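Local coordinates for protein methylmalonyl-CoA carboxyltransferase 5S subunit (Propionibacterium freudenreichii subsp. shermanii, PDB 1RQB) that transfers a carboxyl group from the biotin of the 1.3S subunit to pyruvate, forming oxaloacetate, as the cobalt-dependent 5S component of the transcarboxylase complex, at residues L39-M49 with H292-F303; E235-E243 with V268-Y277. One frame throughout, in Å; residues are numbered along the deposited sequence.

Contact 1: residues L39-M49 with H292-F303; sequences LMATRMAMEDM and HFKAIRPKYKKF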
loop_
_atom_site.group_PDB
_atom_site.type_symbol
_atom_site.label_atom_id
_atom_site.label_comp_id
_atom_site.label_asym_id
_atom_site.label_seq_id
_atom_site.Cartn_x
_atom_site.Cartn_y
_atom_site.Cartn_z
ATOM N N LEU A 39 -10.481 -9.109 1.751
ATOM C CA LEU A 39 -9.592 -9.463 0.635
ATOM C C LEU A 39 -9.988 -10.751 -0.090
ATOM O O LEU A 39 -9.648 -10.913 -1.263
ATOM C CB LEU A 39 -8.156 -9.593 1.143
ATOM C CG LEU A 39 -7.522 -8.269 1.586
ATOM C CD1 LEU A 39 -6.224 -8.527 2.311
ATOM C CD2 LEU A 39 -7.308 -7.383 0.360
HETATM N N MSE A 40 -10.684 -11.675 0.568
HETATM C CA MSE A 40 -10.985 -12.936 -0.124
HETATM C C MSE A 40 -12.392 -13.461 0.174
HETATM O O MSE A 40 -12.603 -14.653 0.387
HETATM C CB MSE A 40 -9.895 -13.971 0.180
HETATM C CG MSE A 40 -9.557 -14.171 1.626
HETATM SE SE MSE A 40 -7.627 -14.522 1.825
HETATM C CE MSE A 40 -6.979 -12.723 1.813
ATOM N N ALA A 41 -13.336 -12.530 0.177
ATOM C CA ALA A 41 -14.772 -12.797 0.338
ATOM C C ALA A 41 -15.097 -13.636 1.577
ATOM O O ALA A 41 -16.005 -14.466 1.534
ATOM C CB ALA A 41 -15.296 -13.491 -0.938
ATOM N N THR A 42 -14.360 -13.440 2.668
ATOM C CA THR A 42 -14.632 -14.128 3.940
ATOM C C THR A 42 -14.560 -15.651 3.797
ATOM O O THR A 42 -15.133 -16.370 4.614
ATOM C CB THR A 42 -16.067 -13.798 4.461
ATOM O OG1 THR A 42 -16.478 -12.498 4.009
ATOM C CG2 THR A 42 -16.096 -13.820 5.974
ATOM N N ARG A 43 -13.813 -16.158 2.821
ATOM C CA ARG A 43 -13.771 -17.609 2.590
ATOM C C ARG A 43 -12.688 -18.334 3.393
ATOM O O ARG A 43 -12.561 -19.551 3.279
ATOM C CB ARG A 43 -13.545 -17.898 1.108
ATOM C CG ARG A 43 -14.678 -17.483 0.175
ATOM C CD ARG A 43 -15.974 -18.175 0.562
ATOM N NE ARG A 43 -16.917 -18.248 -0.555
ATOM C CZ ARG A 43 -17.624 -17.241 -1.047
ATOM N NH1 ARG A 43 -17.526 -16.023 -0.532
ATOM N NH2 ARG A 43 -18.442 -17.466 -2.069
HETATM N N MSE A 44 -11.923 -17.634 4.221
HETATM C CA MSE A 44 -10.834 -18.294 4.955
HETATM C C MSE A 44 -11.337 -19.467 5.800
HETATM O O MSE A 44 -12.200 -19.308 6.661
HETATM C CB MSE A 44 -10.115 -17.320 5.879
HETATM C CG MSE A 44 -9.049 -18.014 6.681
HETATM SE SE MSE A 44 -7.396 -17.956 5.727
HETATM C CE MSE A 44 -6.855 -16.337 6.436
ATOM N N ALA A 45 -10.736 -20.632 5.585
ATOM C CA ALA A 45 -11.114 -21.848 6.322
ATOM C C ALA A 45 -10.387 -21.884 7.667
ATOM O O ALA A 45 -9.223 -21.500 7.772
ATOM C CB ALA A 45 -10.758 -23.081 5.505
HETATM N N MSE A 46 -11.079 -22.386 8.684
HETATM C CA MSE A 46 -10.516 -22.477 10.039
HETATM C C MSE A 46 -9.205 -23.267 10.009
HETATM O O MSE A 46 -8.251 -22.922 10.705
HETATM C CB MSE A 46 -11.521 -23.149 10.984
HETATM C CG MSE A 46 -11.061 -23.162 12.428
HETATM SE SE MSE A 46 -10.731 -21.326 13.068
HETATM C CE MSE A 46 -11.177 -21.603 14.941
ATOM N N GLU A 47 -9.151 -24.311 9.182
ATOM C CA GLU A 47 -7.952 -25.154 9.068
ATOM C C GLU A 47 -6.731 -24.317 8.678
ATOM O O GLU A 47 -5.605 -24.630 9.059
ATOM C CB GLU A 47 -8.177 -26.256 8.014
ATOM C CG GLU A 47 -8.534 -25.726 6.625
ATOM C CD GLU A 47 -9.022 -26.804 5.655
ATOM O OE1 GLU A 47 -10.010 -27.502 5.982
ATOM O OE2 GLU A 47 -8.427 -26.937 4.559
ATOM N N ASP A 48 -6.953 -23.240 7.933
ATOM C CA ASP A 48 -5.845 -22.400 7.456
ATOM C C ASP A 48 -5.480 -21.303 8.460
ATOM O O ASP A 48 -4.506 -20.580 8.249
ATOM C CB ASP A 48 -6.214 -21.759 6.106
ATOM C CG ASP A 48 -6.188 -22.762 4.945
ATOM O OD1 ASP A 48 -5.336 -23.673 4.960
ATOM O OD2 ASP A 48 -7.000 -22.633 4.000
HETATM N N MSE A 49 -6.222 -21.177 9.556
HETATM C CA MSE A 49 -5.948 -20.109 10.531
HETATM C C MSE A 49 -5.407 -20.625 11.867
HETATM O O MSE A 49 -4.563 -19.972 12.479
HETATM C CB MSE A 49 -7.228 -19.312 10.839
HETATM C CG MSE A 49 -7.838 -18.558 9.679
HETATM SE SE MSE A 49 -9.351 -17.432 10.268
HETATM C CE MSE A 49 -10.798 -18.712 10.092
ATOM N N HIS A 292 3.175 -17.477 7.918
ATOM C CA HIS A 292 2.079 -18.456 7.932
ATOM C C HIS A 292 1.043 -18.100 6.864
ATOM O O HIS A 292 0.663 -18.936 6.046
ATOM C CB HIS A 292 1.381 -18.451 9.287
ATOM C CG HIS A 292 0.201 -19.367 9.341
ATOM N ND1 HIS A 292 0.320 -20.711 9.621
ATOM C CD2 HIS A 292 -1.108 -19.153 9.073
ATOM C CE1 HIS A 292 -0.865 -21.287 9.520
ATOM N NE2 HIS A 292 -1.749 -20.365 9.187
ATOM N N PHE A 293 0.578 -16.854 6.873
ATOM C CA PHE A 293 -0.471 -16.475 5.915
ATOM C C PHE A 293 0.082 -16.278 4.503
ATOM O O PHE A 293 -0.656 -16.416 3.529
ATOM C CB PHE A 293 -1.234 -15.249 6.409
ATOM C CG PHE A 293 -2.153 -15.563 7.562
ATOM C CD1 PHE A 293 -1.784 -15.266 8.865
ATOM C CD2 PHE A 293 -3.336 -16.274 7.342
ATOM C CE1 PHE A 293 -2.576 -15.679 9.952
ATOM C CE2 PHE A 293 -4.135 -16.697 8.415
ATOM C CZ PHE A 293 -3.753 -16.401 9.724
ATOM N N LYS A 294 1.365 -15.976 4.376
ATOM C CA LYS A 294 1.941 -15.792 3.037
ATOM C C LYS A 294 1.862 -17.113 2.268
ATOM O O LYS A 294 1.631 -17.133 1.060
ATOM C CB LYS A 294 3.403 -15.344 3.133
ATOM C CG LYS A 294 4.028 -15.144 1.758
ATOM C CD LYS A 294 5.478 -14.691 1.824
ATOM C CE LYS A 294 6.037 -14.513 0.412
ATOM N NZ LYS A 294 5.168 -13.655 -0.467
ATOM N N ALA A 295 2.034 -18.215 2.983
ATOM C CA ALA A 295 2.005 -19.551 2.372
ATOM C C ALA A 295 0.571 -19.985 2.058
ATOM O O ALA A 295 0.337 -20.768 1.138
ATOM C CB ALA A 295 2.660 -20.563 3.326
ATOM N N ILE A 296 -0.397 -19.456 2.792
ATOM C CA ILE A 296 -1.800 -19.860 2.620
ATOM C C ILE A 296 -2.564 -18.988 1.620
ATOM O O ILE A 296 -3.439 -19.481 0.909
ATOM C CB ILE A 296 -2.515 -19.814 3.998
ATOM C CG1 ILE A 296 -2.170 -21.082 4.777
ATOM C CG2 ILE A 296 -4.027 -19.601 3.838
ATOM C CD1 ILE A 296 -2.636 -21.057 6.196
ATOM N N ARG A 297 -2.231 -17.712 1.518
ATOM C CA ARG A 297 -3.025 -16.803 0.678
ATOM C C ARG A 297 -3.144 -17.215 -0.792
ATOM O O ARG A 297 -4.211 -17.052 -1.384
ATOM C CB ARG A 297 -2.504 -15.377 0.795
ATOM C CG ARG A 297 -3.382 -14.374 0.063
ATOM C CD ARG A 297 -2.923 -12.965 0.331
ATOM N NE ARG A 297 -3.762 -12.008 -0.371
ATOM C CZ ARG A 297 -3.632 -10.692 -0.257
ATOM N NH1 ARG A 297 -2.698 -10.182 0.546
ATOM N NH2 ARG A 297 -4.419 -9.888 -0.959
ATOM N N PRO A 298 -2.075 -17.744 -1.421
ATOM C CA PRO A 298 -2.233 -18.117 -2.836
ATOM C C PRO A 298 -3.381 -19.078 -3.151
ATOM O O PRO A 298 -3.906 -19.081 -4.264
ATOM C CB PRO A 298 -0.865 -18.706 -3.195
ATOM C CG PRO A 298 0.065 -17.963 -2.275
ATOM C CD PRO A 298 -0.700 -18.008 -0.970
ATOM N N LYS A 299 -3.779 -19.886 -2.170
ATOM C CA LYS A 299 -4.867 -20.857 -2.365
ATOM C C LYS A 299 -6.223 -20.166 -2.532
ATOM O O LYS A 299 -7.183 -20.785 -2.988
ATOM C CB LYS A 299 -4.953 -21.828 -1.180
ATOM C CG LYS A 299 -3.698 -22.654 -0.957
ATOM C CD LYS A 299 -3.912 -23.754 0.087
ATOM C CE LYS A 299 -4.375 -23.223 1.434
ATOM N NZ LYS A 299 -4.484 -24.334 2.434
ATOM N N TYR A 300 -6.307 -18.884 -2.184
ATOM C CA TYR A 300 -7.582 -18.156 -2.264
ATOM C C TYR A 300 -7.615 -17.203 -3.461
ATOM O O TYR A 300 -8.460 -16.312 -3.521
ATOM C CB TYR A 300 -7.799 -17.367 -0.961
ATOM C CG TYR A 300 -8.070 -18.275 0.218
ATOM C CD1 TYR A 300 -7.024 -18.886 0.923
ATOM C CD2 TYR A 300 -9.385 -18.588 0.579
ATOM C CE1 TYR A 300 -7.291 -19.793 1.959
ATOM C CE2 TYR A 300 -9.661 -19.485 1.601
ATOM C CZ TYR A 300 -8.623 -20.083 2.283
ATOM O OH TYR A 300 -8.919 -20.971 3.284
ATOM N N LYS A 301 -6.741 -17.417 -4.438
ATOM C CA LYS A 301 -6.654 -16.514 -5.594
ATOM C C LYS A 301 -7.993 -16.339 -6.316
ATOM O O LYS A 301 -8.261 -15.264 -6.850
ATOM C CB LYS A 301 -5.609 -17.004 -6.596
ATOM C CG LYS A 301 -5.929 -18.332 -7.247
ATOM C CD LYS A 301 -4.872 -18.674 -8.288
ATOM C CE LYS A 301 -4.778 -17.576 -9.344
ATOM N NZ LYS A 301 -3.753 -17.866 -10.391
ATOM N N LYS A 302 -8.835 -17.368 -6.357
ATOM C CA LYS A 302 -10.115 -17.252 -7.075
ATOM C C LYS A 302 -11.047 -16.240 -6.406
ATOM O O LYS A 302 -12.064 -15.864 -6.986
ATOM C CB LYS A 302 -10.845 -18.608 -7.143
ATOM C CG LYS A 302 -10.131 -19.738 -7.896
ATOM C CD LYS A 302 -9.900 -19.398 -9.374
ATOM C CE LYS A 302 -9.273 -20.587 -10.114
ATOM N NZ LYS A 302 -9.178 -20.335 -11.581
ATOM N N PHE A 303 -10.740 -15.797 -5.188
ATOM C CA PHE A 303 -11.643 -14.857 -4.507
ATOM C C PHE A 303 -11.005 -13.476 -4.328
ATOM O O PHE A 303 -11.594 -12.609 -3.683
ATOM C CB PHE A 303 -12.036 -15.390 -3.115
ATOM C CG PHE A 303 -12.679 -16.747 -3.137
ATOM C CD1 PHE A 303 -11.918 -17.895 -2.945
ATOM C CD2 PHE A 303 -14.043 -16.875 -3.369
ATOM C CE1 PHE A 303 -12.508 -19.160 -2.983
ATOM C CE2 PHE A 303 -14.653 -18.135 -3.413
ATOM C CZ PHE A 303 -13.887 -19.279 -3.221
#
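Tyr300, reaching from 292-303 into the loop 39-49, illustrates how one buried phenol can be held along its whole length. Its OH donates to Asp48 OD2 at 2.6 Å, on that oxygen's anti lone pair, with carboxylate and ring planes 83° apart. The same OH accepts a nearly straight bond from Ala45 N (3.0 Å, 166° at the hydrogen). Asp48 is gripped a second time where Lys299 NZ meets OD1 in a 2.7 Å salt bridge, arriving on the syn side but tilted out of the carboxylate plane. With each oxygen engaged the carboxylate is probably held against turning, and the lysine probably favours its ionised form.

Two selenomethionines approach the tyrosine ring obliquely from the same side as Met-aromatic contacts: Met44 SE lies 4.7 Å from the ring centroid, while Met40 SE sits nearer the root, 4.0 Å from Tyr300 CB. Met40 gets there with CG wedged between backbone N and carbonyl carbon (chi1 50°).

Phe303 receives Arg43 CG over its centre, 3.7 Å from the centroid, in a CH-pi contact; Arg43 also makes a cation-pi contact with Phe78. The type I' turn from Met40 to Arg43 brings this arginine round. The whole packs a loop of the TIM barrel, after helix 31-39 with its substrate-binding residues, against the end of helix 283-296 and the 3-10 segment that follows it; Met44 touches one of those residues, His36.

Contact 2: residues E235-E243 with V268-Y277; sequences EVSLMKAIE and VAEMLEGTGY
Helix 235-243 and the segment 268-277 run in the same direction, their CA atoms 7.6 Å apart at Glu235 and Val268 and 8.1 Å at Ile242 and Tyr277, and no hydrogen bond joins them. Ile242 CG2 sits over the centre of the Tyr277 ring, 3.7 Å from the centroid, a CH-pi contact made because CG2 lies anti to the backbone N while CG1 stands beside that N (chi1 -72°). That second branch ends in CD1, which meets Leu272 CD2 tip to tip at 4.0 Å. Met239, bent twice, rests SE 3.9 Å from Leu272 CD2 and brings CE obliquely to the ring, 3.8 Å from Tyr277 CD1. Met271 runs extended past it in the opposite direction, its CE 4.0 Å from Met239 CB. Tyr277 OH is hydrogen-bonded to Ser20 O.

A leucine in place of Tyr277 would probably leave Ile242 CG2 without its ring face and Ser20 O without that hydroxyl.

The pair joins helix 234-243 to helix 265-271 and to the type II and ST turns that lead to strand 277-278, over strand 23-29, where Val25 touches Ile242 and Ile27 touches Val268; Glu243 makes a salt bridge to Lys240 of the second subunit.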
loop_
_atom_site.group_PDB
_atom_site.type_symbol
_atom_site.label_atom_id
_atom_site.label_comp_id
_atom_site.label_asym_id
_atom_site.label_seq_id
_atom_site.Cartn_x
_atom_site.Cartn_y
_atom_site.Cartn_z
ATOM N N GLU A 235 -2.751 5.225 6.036
ATOM C CA GLU A 235 -1.669 4.949 6.994
ATOM C C GLU A 235 -1.158 6.290 7.523
ATOM O O GLU A 235 -0.722 6.413 8.668
ATOM C CB GLU A 235 -0.528 4.146 6.371
ATOM C CG GLU A 235 0.503 3.738 7.423
ATOM C CD GLU A 235 1.469 2.686 6.922
ATOM O OE1 GLU A 235 1.026 1.559 6.628
ATOM O OE2 GLU A 235 2.672 2.983 6.819
ATOM N N VAL A 236 -1.230 7.319 6.690
ATOM C CA VAL A 236 -0.811 8.646 7.162
ATOM C C VAL A 236 -1.852 9.137 8.171
ATOM O O VAL A 236 -1.519 9.823 9.135
ATOM C CB VAL A 236 -0.700 9.630 6.001
ATOM C CG1 VAL A 236 -0.223 10.994 6.522
ATOM C CG2 VAL A 236 0.297 9.084 4.975
ATOM N N SER A 237 -3.115 8.764 7.956
ATOM C CA SER A 237 -4.192 9.136 8.886
ATOM C C SER A 237 -3.939 8.470 10.240
ATOM O O SER A 237 -4.172 9.076 11.285
ATOM C CB SER A 237 -5.562 8.717 8.328
ATOM O OG SER A 237 -5.809 9.384 7.091
ATOM N N LEU A 238 -3.479 7.219 10.234
ATOM C CA LEU A 238 -3.163 6.528 11.494
ATOM C C LEU A 238 -2.075 7.302 12.242
ATOM O O LEU A 238 -2.151 7.482 13.456
ATOM C CB LEU A 238 -2.663 5.107 11.227
ATOM C CG LEU A 238 -3.682 3.970 11.320
ATOM C CD1 LEU A 238 -4.845 4.231 10.417
ATOM C CD2 LEU A 238 -3.008 2.650 10.974
HETATM N N MSE A 239 -1.052 7.756 11.524
HETATM C CA MSE A 239 0.034 8.510 12.171
HETATM C C MSE A 239 -0.533 9.793 12.784
HETATM O O MSE A 239 -0.203 10.142 13.916
HETATM C CB MSE A 239 1.130 8.872 11.162
HETATM C CG MSE A 239 2.288 9.676 11.767
HETATM SE SE MSE A 239 3.396 8.616 13.015
HETATM C CE MSE A 239 2.754 9.309 14.671
ATOM N N LYS A 240 -1.377 10.507 12.040
ATOM C CA LYS A 240 -1.994 11.739 12.556
ATOM C C LYS A 240 -2.928 11.428 13.728
ATOM O O LYS A 240 -3.044 12.221 14.662
ATOM C CB LYS A 240 -2.773 12.470 11.442
ATOM C CG LYS A 240 -1.852 13.167 10.460
ATOM C CD LYS A 240 -1.057 14.207 11.214
ATOM C CE LYS A 240 -0.038 14.907 10.348
ATOM N NZ LYS A 240 0.838 15.753 11.207
ATOM N N ALA A 241 -3.595 10.277 13.681
ATOM C CA ALA A 241 -4.502 9.908 14.778
ATOM C C ALA A 241 -3.675 9.644 16.038
ATOM O O ALA A 241 -4.087 9.974 17.149
ATOM C CB ALA A 241 -5.324 8.664 14.405
ATOM N N ILE A 242 -2.500 9.058 15.862
ATOM C CA ILE A 242 -1.614 8.784 17.002
ATOM C C ILE A 242 -1.114 10.116 17.567
ATOM O O ILE A 242 -1.033 10.297 18.780
ATOM C CB ILE A 242 -0.439 7.873 16.567
ATOM C CG1 ILE A 242 -0.980 6.457 16.316
ATOM C CG2 ILE A 242 0.678 7.869 17.641
ATOM C CD1 ILE A 242 -0.003 5.534 15.601
ATOM N N GLU A 243 -0.801 11.070 16.699
ATOM C CA GLU A 243 -0.364 12.382 17.199
ATOM C C GLU A 243 -1.508 13.052 17.963
ATOM O O GLU A 243 -1.273 13.801 18.909
ATOM C CB GLU A 243 0.116 13.280 16.040
ATOM C CG GLU A 243 1.383 12.739 15.348
ATOM C CD GLU A 243 1.838 13.564 14.134
ATOM O OE1 GLU A 243 0.984 14.200 13.474
ATOM O OE2 GLU A 243 3.060 13.557 13.831
ATOM N N VAL A 268 3.039 -0.423 10.446
ATOM C CA VAL A 268 2.574 0.554 11.440
ATOM C C VAL A 268 3.484 0.512 12.669
ATOM O O VAL A 268 3.823 1.549 13.238
ATOM C CB VAL A 268 1.100 0.293 11.831
ATOM C CG1 VAL A 268 0.709 1.122 13.045
ATOM C CG2 VAL A 268 0.207 0.669 10.664
ATOM N N ALA A 269 3.927 -0.679 13.069
ATOM C CA ALA A 269 4.805 -0.745 14.246
ATOM C C ALA A 269 6.176 -0.140 13.932
ATOM O O ALA A 269 6.718 0.625 14.730
ATOM C CB ALA A 269 4.975 -2.202 14.717
ATOM N N GLU A 270 6.738 -0.473 12.770
ATOM C CA GLU A 270 8.082 0.011 12.414
ATOM C C GLU A 270 8.134 1.520 12.162
ATOM O O GLU A 270 9.132 2.166 12.476
ATOM C CB GLU A 270 8.599 -0.710 11.167
ATOM C CG GLU A 270 8.802 -2.196 11.353
ATOM C CD GLU A 270 10.204 -2.561 11.826
ATOM O OE1 GLU A 270 10.961 -1.668 12.281
ATOM O OE2 GLU A 270 10.545 -3.758 11.743
HETATM N N MSE A 271 7.076 2.096 11.613
HETATM C CA MSE A 271 7.094 3.523 11.260
HETATM C C MSE A 271 7.202 4.428 12.491
HETATM O O MSE A 271 7.530 5.604 12.351
HETATM C CB MSE A 271 5.826 3.909 10.499
HETATM C CG MSE A 271 4.570 3.953 11.359
HETATM SE SE MSE A 271 2.929 4.457 10.369
HETATM C CE MSE A 271 1.773 4.951 11.850
ATOM N N LEU A 272 6.944 3.918 13.693
ATOM C CA LEU A 272 6.963 4.780 14.885
ATOM C C LEU A 272 8.357 4.956 15.496
ATOM O O LEU A 272 8.524 5.773 16.400
ATOM C CB LEU A 272 6.029 4.205 15.962
ATOM C CG LEU A 272 4.554 4.100 15.580
ATOM C CD1 LEU A 272 3.760 3.475 16.740
ATOM C CD2 LEU A 272 4.024 5.487 15.249
ATOM N N GLU A 273 9.363 4.228 15.013
ATOM C CA GLU A 273 10.700 4.290 15.622
ATOM C C GLU A 273 11.257 5.715 15.655
ATOM O O GLU A 273 11.353 6.390 14.630
ATOM C CB GLU A 273 11.676 3.358 14.891
ATOM C CG GLU A 273 13.085 3.376 15.479
ATOM C CD GLU A 273 13.996 2.303 14.889
ATOM O OE1 GLU A 273 13.802 1.931 13.711
ATOM O OE2 GLU A 273 14.918 1.845 15.605
ATOM N N GLY A 274 11.625 6.149 16.862
ATOM C CA GLY A 274 12.177 7.476 17.079
ATOM C C GLY A 274 11.208 8.642 17.214
ATOM O O GLY A 274 11.649 9.770 17.426
ATOM N N THR A 275 9.902 8.398 17.109
ATOM C CA THR A 275 8.898 9.470 17.202
ATOM C C THR A 275 8.464 9.695 18.652
ATOM O O THR A 275 7.778 10.672 18.950
ATOM C CB THR A 275 7.593 9.101 16.449
ATOM O OG1 THR A 275 7.008 7.945 17.070
ATOM C CG2 THR A 275 7.870 8.796 14.969
ATOM N N GLY A 276 8.826 8.780 19.547
ATOM C CA GLY A 276 8.374 8.884 20.933
ATOM C C GLY A 276 7.212 7.917 21.152
ATOM O O GLY A 276 6.860 7.585 22.284
ATOM N N TYR A 277 6.589 7.469 20.067
ATOM C CA TYR A 277 5.484 6.505 20.189
ATOM C C TYR A 277 6.027 5.109 19.887
ATOM O O TYR A 277 7.002 4.950 19.154
ATOM C CB TYR A 277 4.368 6.810 19.185
ATOM C CG TYR A 277 3.893 8.229 19.253
ATOM C CD1 TYR A 277 4.130 9.112 18.196
ATOM C CD2 TYR A 277 3.222 8.708 20.385
ATOM C CE1 TYR A 277 3.709 10.439 18.256
ATOM C CE2 TYR A 277 2.802 10.039 20.461
ATOM C CZ TYR A 277 3.049 10.895 19.383
ATOM O OH TYR A 277 2.629 12.201 19.425
#

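In the fold
The two contacts show how chemistry follows position within one TIM barrel. Contact 2 is buried and almost wholly apolar, a seam between adjacent barrel helices backed by strand 23-29 beside the second subunit. Contact 1 is partly buried and mixes rings and selenium with a salt bridge and hydrogen bonds, as suits a loop meeting a helix end and its 3-10 continuation. They share no element, their nearest atoms lying about 13 Å apart, yet strand 23-29 links them: it underlies contact 2 and leads into helix 31-39, from which the loop of contact 1 departs. The side chains of Leu39 and Leu238 lie about 10 and 12 Å from the cobalt ion.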